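PDB 3LL7: putative methyltransferase from Porphyromonas gingivalis, which is of unconfirmed function but is probably a methyltransferase with ferredoxin-like and THUMP-like regions. Local coordinates for residues D291-E296 with T339-E344; P321-Y326 with M392-A397. One frame throughout, in Å; residues are numbered along the deposited sequence.

Contact 1 of 2, residues D291-E296 with T339-E344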
loop_
_atom_site.group_PDB
_atom_site.type_symbol
_atom_site.label_atom_id
_atom_site.label_comp_id
_atom_site.label_asym_id
_atom_site.label_seq_id
_atom_site.Cartn_x
_atom_site.Cartn_y
_atom_site.Cartn_z
ATOM N N ASP A 291 -5.502 -17.957 -26.764
ATOM C CA ASP A 291 -6.731 -18.699 -26.549
ATOM C C ASP A 291 -7.892 -17.717 -26.291
ATOM O O ASP A 291 -7.733 -16.487 -26.362
ATOM C CB ASP A 291 -6.583 -19.711 -25.381
ATOM C CG ASP A 291 -5.800 -20.964 -25.750
ATOM O OD1 ASP A 291 -5.990 -21.492 -26.853
ATOM O OD2 ASP A 291 -5.033 -21.481 -24.885
ATOM N N LYS A 292 -9.048 -18.267 -25.969
ATOM C CA LYS A 292 -10.286 -17.498 -25.857
ATOM C C LYS A 292 -10.247 -16.480 -24.740
ATOM O O LYS A 292 -10.751 -15.377 -24.888
ATOM C CB LYS A 292 -11.446 -18.456 -25.549
ATOM C CG LYS A 292 -12.812 -17.776 -25.535
ATOM C CD LYS A 292 -13.963 -18.792 -25.388
ATOM C CE LYS A 292 -15.288 -18.061 -25.378
ATOM N NZ LYS A 292 -16.264 -18.806 -24.524
ATOM N N TYR A 293 -9.735 -16.894 -23.585
ATOM C CA TYR A 293 -9.646 -15.993 -22.422
ATOM C C TYR A 293 -8.238 -15.465 -22.204
ATOM O O TYR A 293 -7.232 -16.175 -22.395
ATOM C CB TYR A 293 -10.203 -16.715 -21.163
ATOM C CG TYR A 293 -11.680 -17.034 -21.321
ATOM C CD1 TYR A 293 -12.635 -16.040 -21.145
ATOM C CD2 TYR A 293 -12.123 -18.331 -21.669
ATOM C CE1 TYR A 293 -14.012 -16.314 -21.311
ATOM C CE2 TYR A 293 -13.511 -18.615 -21.834
ATOM C CZ TYR A 293 -14.429 -17.601 -21.640
ATOM O OH TYR A 293 -15.786 -17.843 -21.797
ATOM N N VAL A 294 -8.173 -14.183 -21.843
ATOM C CA VAL A 294 -6.914 -13.526 -21.568
ATOM C C VAL A 294 -6.925 -12.933 -20.163
ATOM O O VAL A 294 -7.899 -12.304 -19.763
ATOM C CB VAL A 294 -6.575 -12.469 -22.671
ATOM C CG1 VAL A 294 -5.290 -11.759 -22.353
ATOM C CG2 VAL A 294 -6.430 -13.184 -24.010
ATOM N N TYR A 295 -5.830 -13.149 -19.433
ATOM C CA TYR A 295 -5.765 -12.791 -18.010
ATOM C C TYR A 295 -4.587 -11.891 -17.700
ATOM O O TYR A 295 -3.447 -12.205 -18.055
ATOM C CB TYR A 295 -5.582 -14.045 -17.180
ATOM C CG TYR A 295 -6.684 -15.073 -17.402
ATOM C CD1 TYR A 295 -7.829 -15.059 -16.634
ATOM C CD2 TYR A 295 -6.559 -16.061 -18.417
ATOM C CE1 TYR A 295 -8.846 -16.031 -16.840
ATOM C CE2 TYR A 295 -7.538 -17.000 -18.634
ATOM C CZ TYR A 295 -8.676 -17.005 -17.833
ATOM O OH TYR A 295 -9.656 -17.951 -18.054
ATOM N N GLU A 296 -4.879 -10.775 -17.031
ATOM C CA GLU A 296 -3.807 -9.810 -16.654
ATOM C C GLU A 296 -3.703 -9.713 -15.128
ATOM O O GLU A 296 -4.644 -9.241 -14.484
ATOM C CB GLU A 296 -4.091 -8.392 -17.209
ATOM C CG GLU A 296 -2.899 -7.427 -17.009
ATOM C CD GLU A 296 -3.179 -6.000 -17.520
ATOM O OE1 GLU A 296 -4.352 -5.622 -17.680
ATOM O OE2 GLU A 296 -2.207 -5.253 -17.767
ATOM N N THR A 339 -9.855 -10.204 -16.272
ATOM C CA THR A 339 -10.098 -11.263 -17.245
ATOM C C THR A 339 -10.825 -10.700 -18.472
ATOM O O THR A 339 -11.783 -9.933 -18.351
ATOM C CB THR A 339 -10.967 -12.403 -16.647
ATOM O OG1 THR A 339 -10.361 -12.852 -15.429
ATOM C CG2 THR A 339 -11.057 -13.570 -17.643
ATOM N N PHE A 340 -10.364 -11.126 -19.640
ATOM C CA PHE A 340 -10.859 -10.627 -20.919
ATOM C C PHE A 340 -11.239 -11.790 -21.825
ATOM O O PHE A 340 -10.705 -12.898 -21.708
ATOM C CB PHE A 340 -9.788 -9.830 -21.670
ATOM C CG PHE A 340 -9.223 -8.643 -20.915
ATOM C CD1 PHE A 340 -9.786 -7.375 -21.061
ATOM C CD2 PHE A 340 -8.079 -8.790 -20.116
ATOM C CE1 PHE A 340 -9.237 -6.248 -20.403
ATOM C CE2 PHE A 340 -7.501 -7.678 -19.463
ATOM C CZ PHE A 340 -8.079 -6.406 -19.587
ATOM N N VAL A 341 -12.124 -11.494 -22.767
ATOM C CA VAL A 341 -12.372 -12.375 -23.893
ATOM C C VAL A 341 -11.641 -11.832 -25.079
ATOM O O VAL A 341 -11.731 -10.638 -25.401
ATOM C CB VAL A 341 -13.840 -12.439 -24.261
ATOM C CG1 VAL A 341 -14.020 -13.404 -25.462
ATOM C CG2 VAL A 341 -14.659 -12.897 -23.044
ATOM N N LEU A 342 -10.904 -12.712 -25.733
ATOM C CA LEU A 342 -10.132 -12.333 -26.933
ATOM C C LEU A 342 -11.094 -12.108 -28.120
ATOM O O LEU A 342 -11.887 -12.993 -28.441
ATOM C CB LEU A 342 -9.154 -13.445 -27.306
ATOM C CG LEU A 342 -8.381 -12.895 -28.523
ATOM C CD1 LEU A 342 -7.085 -12.091 -28.224
ATOM C CD2 LEU A 342 -8.264 -13.830 -29.690
ATOM N N GLU A 343 -11.013 -10.943 -28.757
ATOM C CA GLU A 343 -11.849 -10.664 -29.974
ATOM C C GLU A 343 -11.040 -10.756 -31.260
ATOM O O GLU A 343 -11.504 -11.355 -32.238
ATOM C CB GLU A 343 -12.530 -9.294 -29.893
ATOM C CG GLU A 343 -13.461 -9.184 -28.703
ATOM C CD GLU A 343 -14.429 -8.014 -28.765
ATOM O OE1 GLU A 343 -14.152 -6.984 -29.442
ATOM O OE2 GLU A 343 -15.483 -8.130 -28.099
ATOM N N GLU A 344 -9.868 -10.129 -31.266
ATOM C CA GLU A 344 -8.928 -10.188 -32.412
ATOM C C GLU A 344 -7.484 -10.250 -31.942
ATOM O O GLU A 344 -7.117 -9.675 -30.897
ATOM C CB GLU A 344 -9.058 -8.967 -33.343
ATOM C CG GLU A 344 -10.454 -8.675 -33.913
ATOM C CD GLU A 344 -10.971 -9.751 -34.884
ATOM O OE1 GLU A 344 -10.167 -10.470 -35.533
ATOM O OE2 GLU A 344 -12.207 -9.881 -34.994
HETATM O O HOH W 1 -12.332 -15.500 -27.439
#

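Contact 2 of 2, residues P321-Y326 with M392-A397. With FMT (formic acid), chain J.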
loop_
_atom_site.group_PDB
_atom_site.type_symbol
_atom_site.label_atom_id
_atom_site.label_comp_id
_atom_site.label_asym_id
_atom_site.label_seq_id
_atom_site.Cartn_x
_atom_site.Cartn_y
_atom_site.Cartn_z
ATOM N N PRO A 321 8.115 -15.500 -21.061
ATOM C CA PRO A 321 8.660 -15.240 -19.703
ATOM C C PRO A 321 8.607 -13.785 -19.293
ATOM O O PRO A 321 8.452 -13.488 -18.097
ATOM C CB PRO A 321 10.134 -15.665 -19.810
ATOM C CG PRO A 321 10.151 -16.714 -20.931
ATOM C CD PRO A 321 9.045 -16.274 -21.908
ATOM N N ASN A 322 8.773 -12.875 -20.265
ATOM C CA ASN A 322 8.669 -11.423 -19.964
ATOM C C ASN A 322 7.285 -10.770 -20.273
ATOM O O ASN A 322 7.105 -9.568 -19.997
ATOM C CB ASN A 322 9.777 -10.668 -20.672
ATOM C CG ASN A 322 11.187 -11.132 -20.201
ATOM O OD1 ASN A 322 11.374 -11.456 -19.033
ATOM N ND2 ASN A 322 12.134 -11.172 -21.100
ATOM N N SER A 323 6.336 -11.532 -20.829
ATOM C CA SER A 323 4.963 -11.034 -21.003
ATOM C C SER A 323 4.088 -11.553 -19.861
ATOM O O SER A 323 3.729 -12.737 -19.814
ATOM C CB SER A 323 4.349 -11.484 -22.354
ATOM O OG SER A 323 5.195 -11.141 -23.427
ATOM N N HIS A 324 3.739 -10.670 -18.933
ATOM C CA HIS A 324 3.024 -11.129 -17.767
ATOM C C HIS A 324 1.527 -11.086 -18.042
ATOM O O HIS A 324 0.793 -10.244 -17.513
ATOM C CB HIS A 324 3.470 -10.355 -16.535
ATOM C CG HIS A 324 4.958 -10.417 -16.310
ATOM N ND1 HIS A 324 5.693 -11.556 -16.571
ATOM C CD2 HIS A 324 5.845 -9.497 -15.849
ATOM C CE1 HIS A 324 6.960 -11.336 -16.271
ATOM N NE2 HIS A 324 7.076 -10.095 -15.825
ATOM N N LEU A 325 1.127 -11.978 -18.950
ATOM C CA LEU A 325 -0.245 -12.233 -19.330
ATOM C C LEU A 325 -0.402 -13.720 -19.544
ATOM O O LEU A 325 0.548 -14.422 -19.919
ATOM C CB LEU A 325 -0.575 -11.576 -20.703
ATOM C CG LEU A 325 -0.608 -10.060 -20.736
ATOM C CD1 LEU A 325 -0.790 -9.687 -22.258
ATOM C CD2 LEU A 325 -1.809 -9.545 -19.901
ATOM N N TYR A 326 -1.627 -14.167 -19.377
ATOM C CA TYR A 326 -1.984 -15.578 -19.453
ATOM C C TYR A 326 -3.147 -15.763 -20.391
ATOM O O TYR A 326 -3.906 -14.814 -20.644
ATOM C CB TYR A 326 -2.353 -16.117 -18.064
ATOM C CG TYR A 326 -1.300 -15.804 -17.052
ATOM C CD1 TYR A 326 -0.205 -16.663 -16.848
ATOM C CD2 TYR A 326 -1.368 -14.620 -16.331
ATOM C CE1 TYR A 326 0.787 -16.350 -15.898
ATOM C CE2 TYR A 326 -0.389 -14.290 -15.391
ATOM C CZ TYR A 326 0.677 -15.145 -15.188
ATOM O OH TYR A 326 1.631 -14.816 -14.259
HETATM N N MSE A 392 -4.264 -4.436 -26.361
HETATM C CA MSE A 392 -3.150 -4.887 -25.519
HETATM C C MSE A 392 -1.937 -5.201 -26.391
HETATM O O MSE A 392 -1.976 -6.089 -27.258
HETATM C CB MSE A 392 -3.558 -6.150 -24.706
HETATM C CG MSE A 392 -2.366 -6.849 -24.002
HETATM SE SE MSE A 392 -1.810 -5.896 -22.421
HETATM C CE MSE A 392 -3.345 -6.194 -21.309
ATOM N N GLY A 393 -0.836 -4.508 -26.173
ATOM C CA GLY A 393 0.389 -4.849 -26.932
ATOM C C GLY A 393 1.189 -5.842 -26.103
ATOM O O GLY A 393 1.411 -5.608 -24.931
ATOM N N THR A 394 1.637 -6.929 -26.720
ATOM C CA THR A 394 2.365 -7.962 -25.994
ATOM C C THR A 394 3.196 -8.786 -26.968
ATOM O O THR A 394 3.219 -8.475 -28.171
ATOM C CB THR A 394 1.392 -8.817 -25.125
ATOM O OG1 THR A 394 2.134 -9.642 -24.195
ATOM C CG2 THR A 394 0.478 -9.672 -25.984
ATOM N N THR A 395 3.869 -9.804 -26.423
ATOM C CA THR A 395 4.792 -10.655 -27.169
ATOM C C THR A 395 4.475 -12.100 -26.857
ATOM O O THR A 395 4.355 -12.485 -25.663
ATOM C CB THR A 395 6.238 -10.360 -26.765
ATOM O OG1 THR A 395 6.496 -8.961 -26.931
ATOM C CG2 THR A 395 7.234 -11.175 -27.636
HETATM N N MSE A 396 4.346 -12.910 -27.922
HETATM C CA MSE A 396 4.054 -14.335 -27.791
HETATM C C MSE A 396 5.376 -15.100 -27.556
HETATM O O MSE A 396 6.452 -14.511 -27.639
HETATM C CB MSE A 396 3.343 -14.869 -29.066
HETATM C CG MSE A 396 2.107 -14.055 -29.468
HETATM SE SE MSE A 396 0.804 -13.931 -28.036
HETATM C CE MSE A 396 0.229 -15.765 -27.950
ATOM N N ALA A 397 5.282 -16.408 -27.300
ATOM C CA ALA A 397 6.422 -17.178 -26.814
ATOM C C ALA A 397 7.577 -17.208 -27.808
ATOM O O ALA A 397 8.733 -17.327 -27.402
ATOM C CB ALA A 397 5.985 -18.600 -26.480
HETATM C C FMT J . 11.438 -10.227 -24.977
HETATM O O1 FMT J . 10.444 -10.119 -25.698
HETATM O O2 FMT J . 11.486 -9.869 -23.797
#

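Contact 1 of 2, residues D291-E296 with T339-E344
V294 and F340 form the hydrogen-bonded pair of an antiparallel join between neighbouring strands 293-297 and 337-347 of the seven-stranded mixed sheet. V294 N donates to F340 O at 2.8 Å, and F340 N returns the bond to V294 O at 2.7 Å. Two residues on, past the non-hydrogen-bonded pair of Y293 and V341, L342 N gives K292 O an almost straight bond (N-H...O angle 177°). K292 O accepts a second hydrogen bond, from water 1, which also donates to L342 O at 2.7 Å, so the water bridges the strands where the pairing ends. On the outer sides, Y293 also bonds by its backbone to S328 of strand 323-328, and T339 and V341 to A409 and R407.

Y293, Y295, T339 and V341 share one face of the sheet. V341 CG2 lies 3.9 Å from Y293 CE1, while Y293 OH accepts a hydrogen bond from K292 NZ; Y295 OH is held by E332 N and S328 OG. E296 is buried, its carboxylate in salt bridges with R338 and R368 and its CB at the edge of the F340 ring, near the ring plane. Beside Y295, T339 CG2, anti to the backbone N, comes within 3.4 Å of Y295 CE1.

Contact 2 of 2, residues P321-Y326 with M392-A397
S323 and T395 are joined by a hydrogen bond between segments that belong to strands 323-328 and 389-395 of the same mixed sheet but are not neighbours in it. The short strand segments are steeply turned, 108° between their directions and 7.4 Å apart at closest approach, so the backbones do not pair and the contact is made by side chains, one of them reaching a backbone carbonyl. S323 OG donates to T395 O at 2.7 Å, lying in the carbonyl plane on a lone pair. With chi1 -53°, OG stands anti to the carbonyl carbon of S323 and faces the other strand; its CB meanwhile rests 3.4 Å from T394 OG1.

Further along, L325 supplies the apolar half of the contact. Its CD1 lies against M392 CG at 3.7 Å, and its CD2 approaches M392 CE, the two side chains meeting tip to tip. M392 is a selenomethionine bent at chi2 and chi3, which carries SE and CE round toward the leucine branches. The same CD1 also lies 3.5 Å from T394 OG1, where the two side chains cross at a slant.

The next shell fixes the polar groups. T394 OG1, placed anti to its backbone N, bonds to R368 O. T395 OG1 bonds to N369 O and K401 NZ, and N369 ND2 also reaches S323 OG; N369 therefore touches both sides of the serine–threonine link. L319 of strand 317-320 packs on both L325 and T394, and E296 of strand 293-297 on M392. Before the serine, N322 ND2 donates to O2 of a formic acid molecule, probably carried over from crystallisation, which N369 ND2 also binds; the other oxygen, O1, lies 3.9 Å from T395 CG2.

How the contacts relate
The centres of contact 1 and contact 2 are 12 Å apart in one seven-stranded mixed sheet, on the same side of the chain's centre. Along the chain the segments alternate: 291-296, 321-326, 339-344, then 392-397. Strands 293-297 and 323-328 are neighbours, and the contacts meet there: Y295 N probably bonds to Y326 O at 2.8 Å, and L325 CD2 packs on E296 CB. Each contact joins a segment of the ferredoxin-like region to one of the THUMP-like region, so these two regions build a single continuous sheet, contact 1 by neighbouring strands and contact 2 by side chains between strands that are not adjacent.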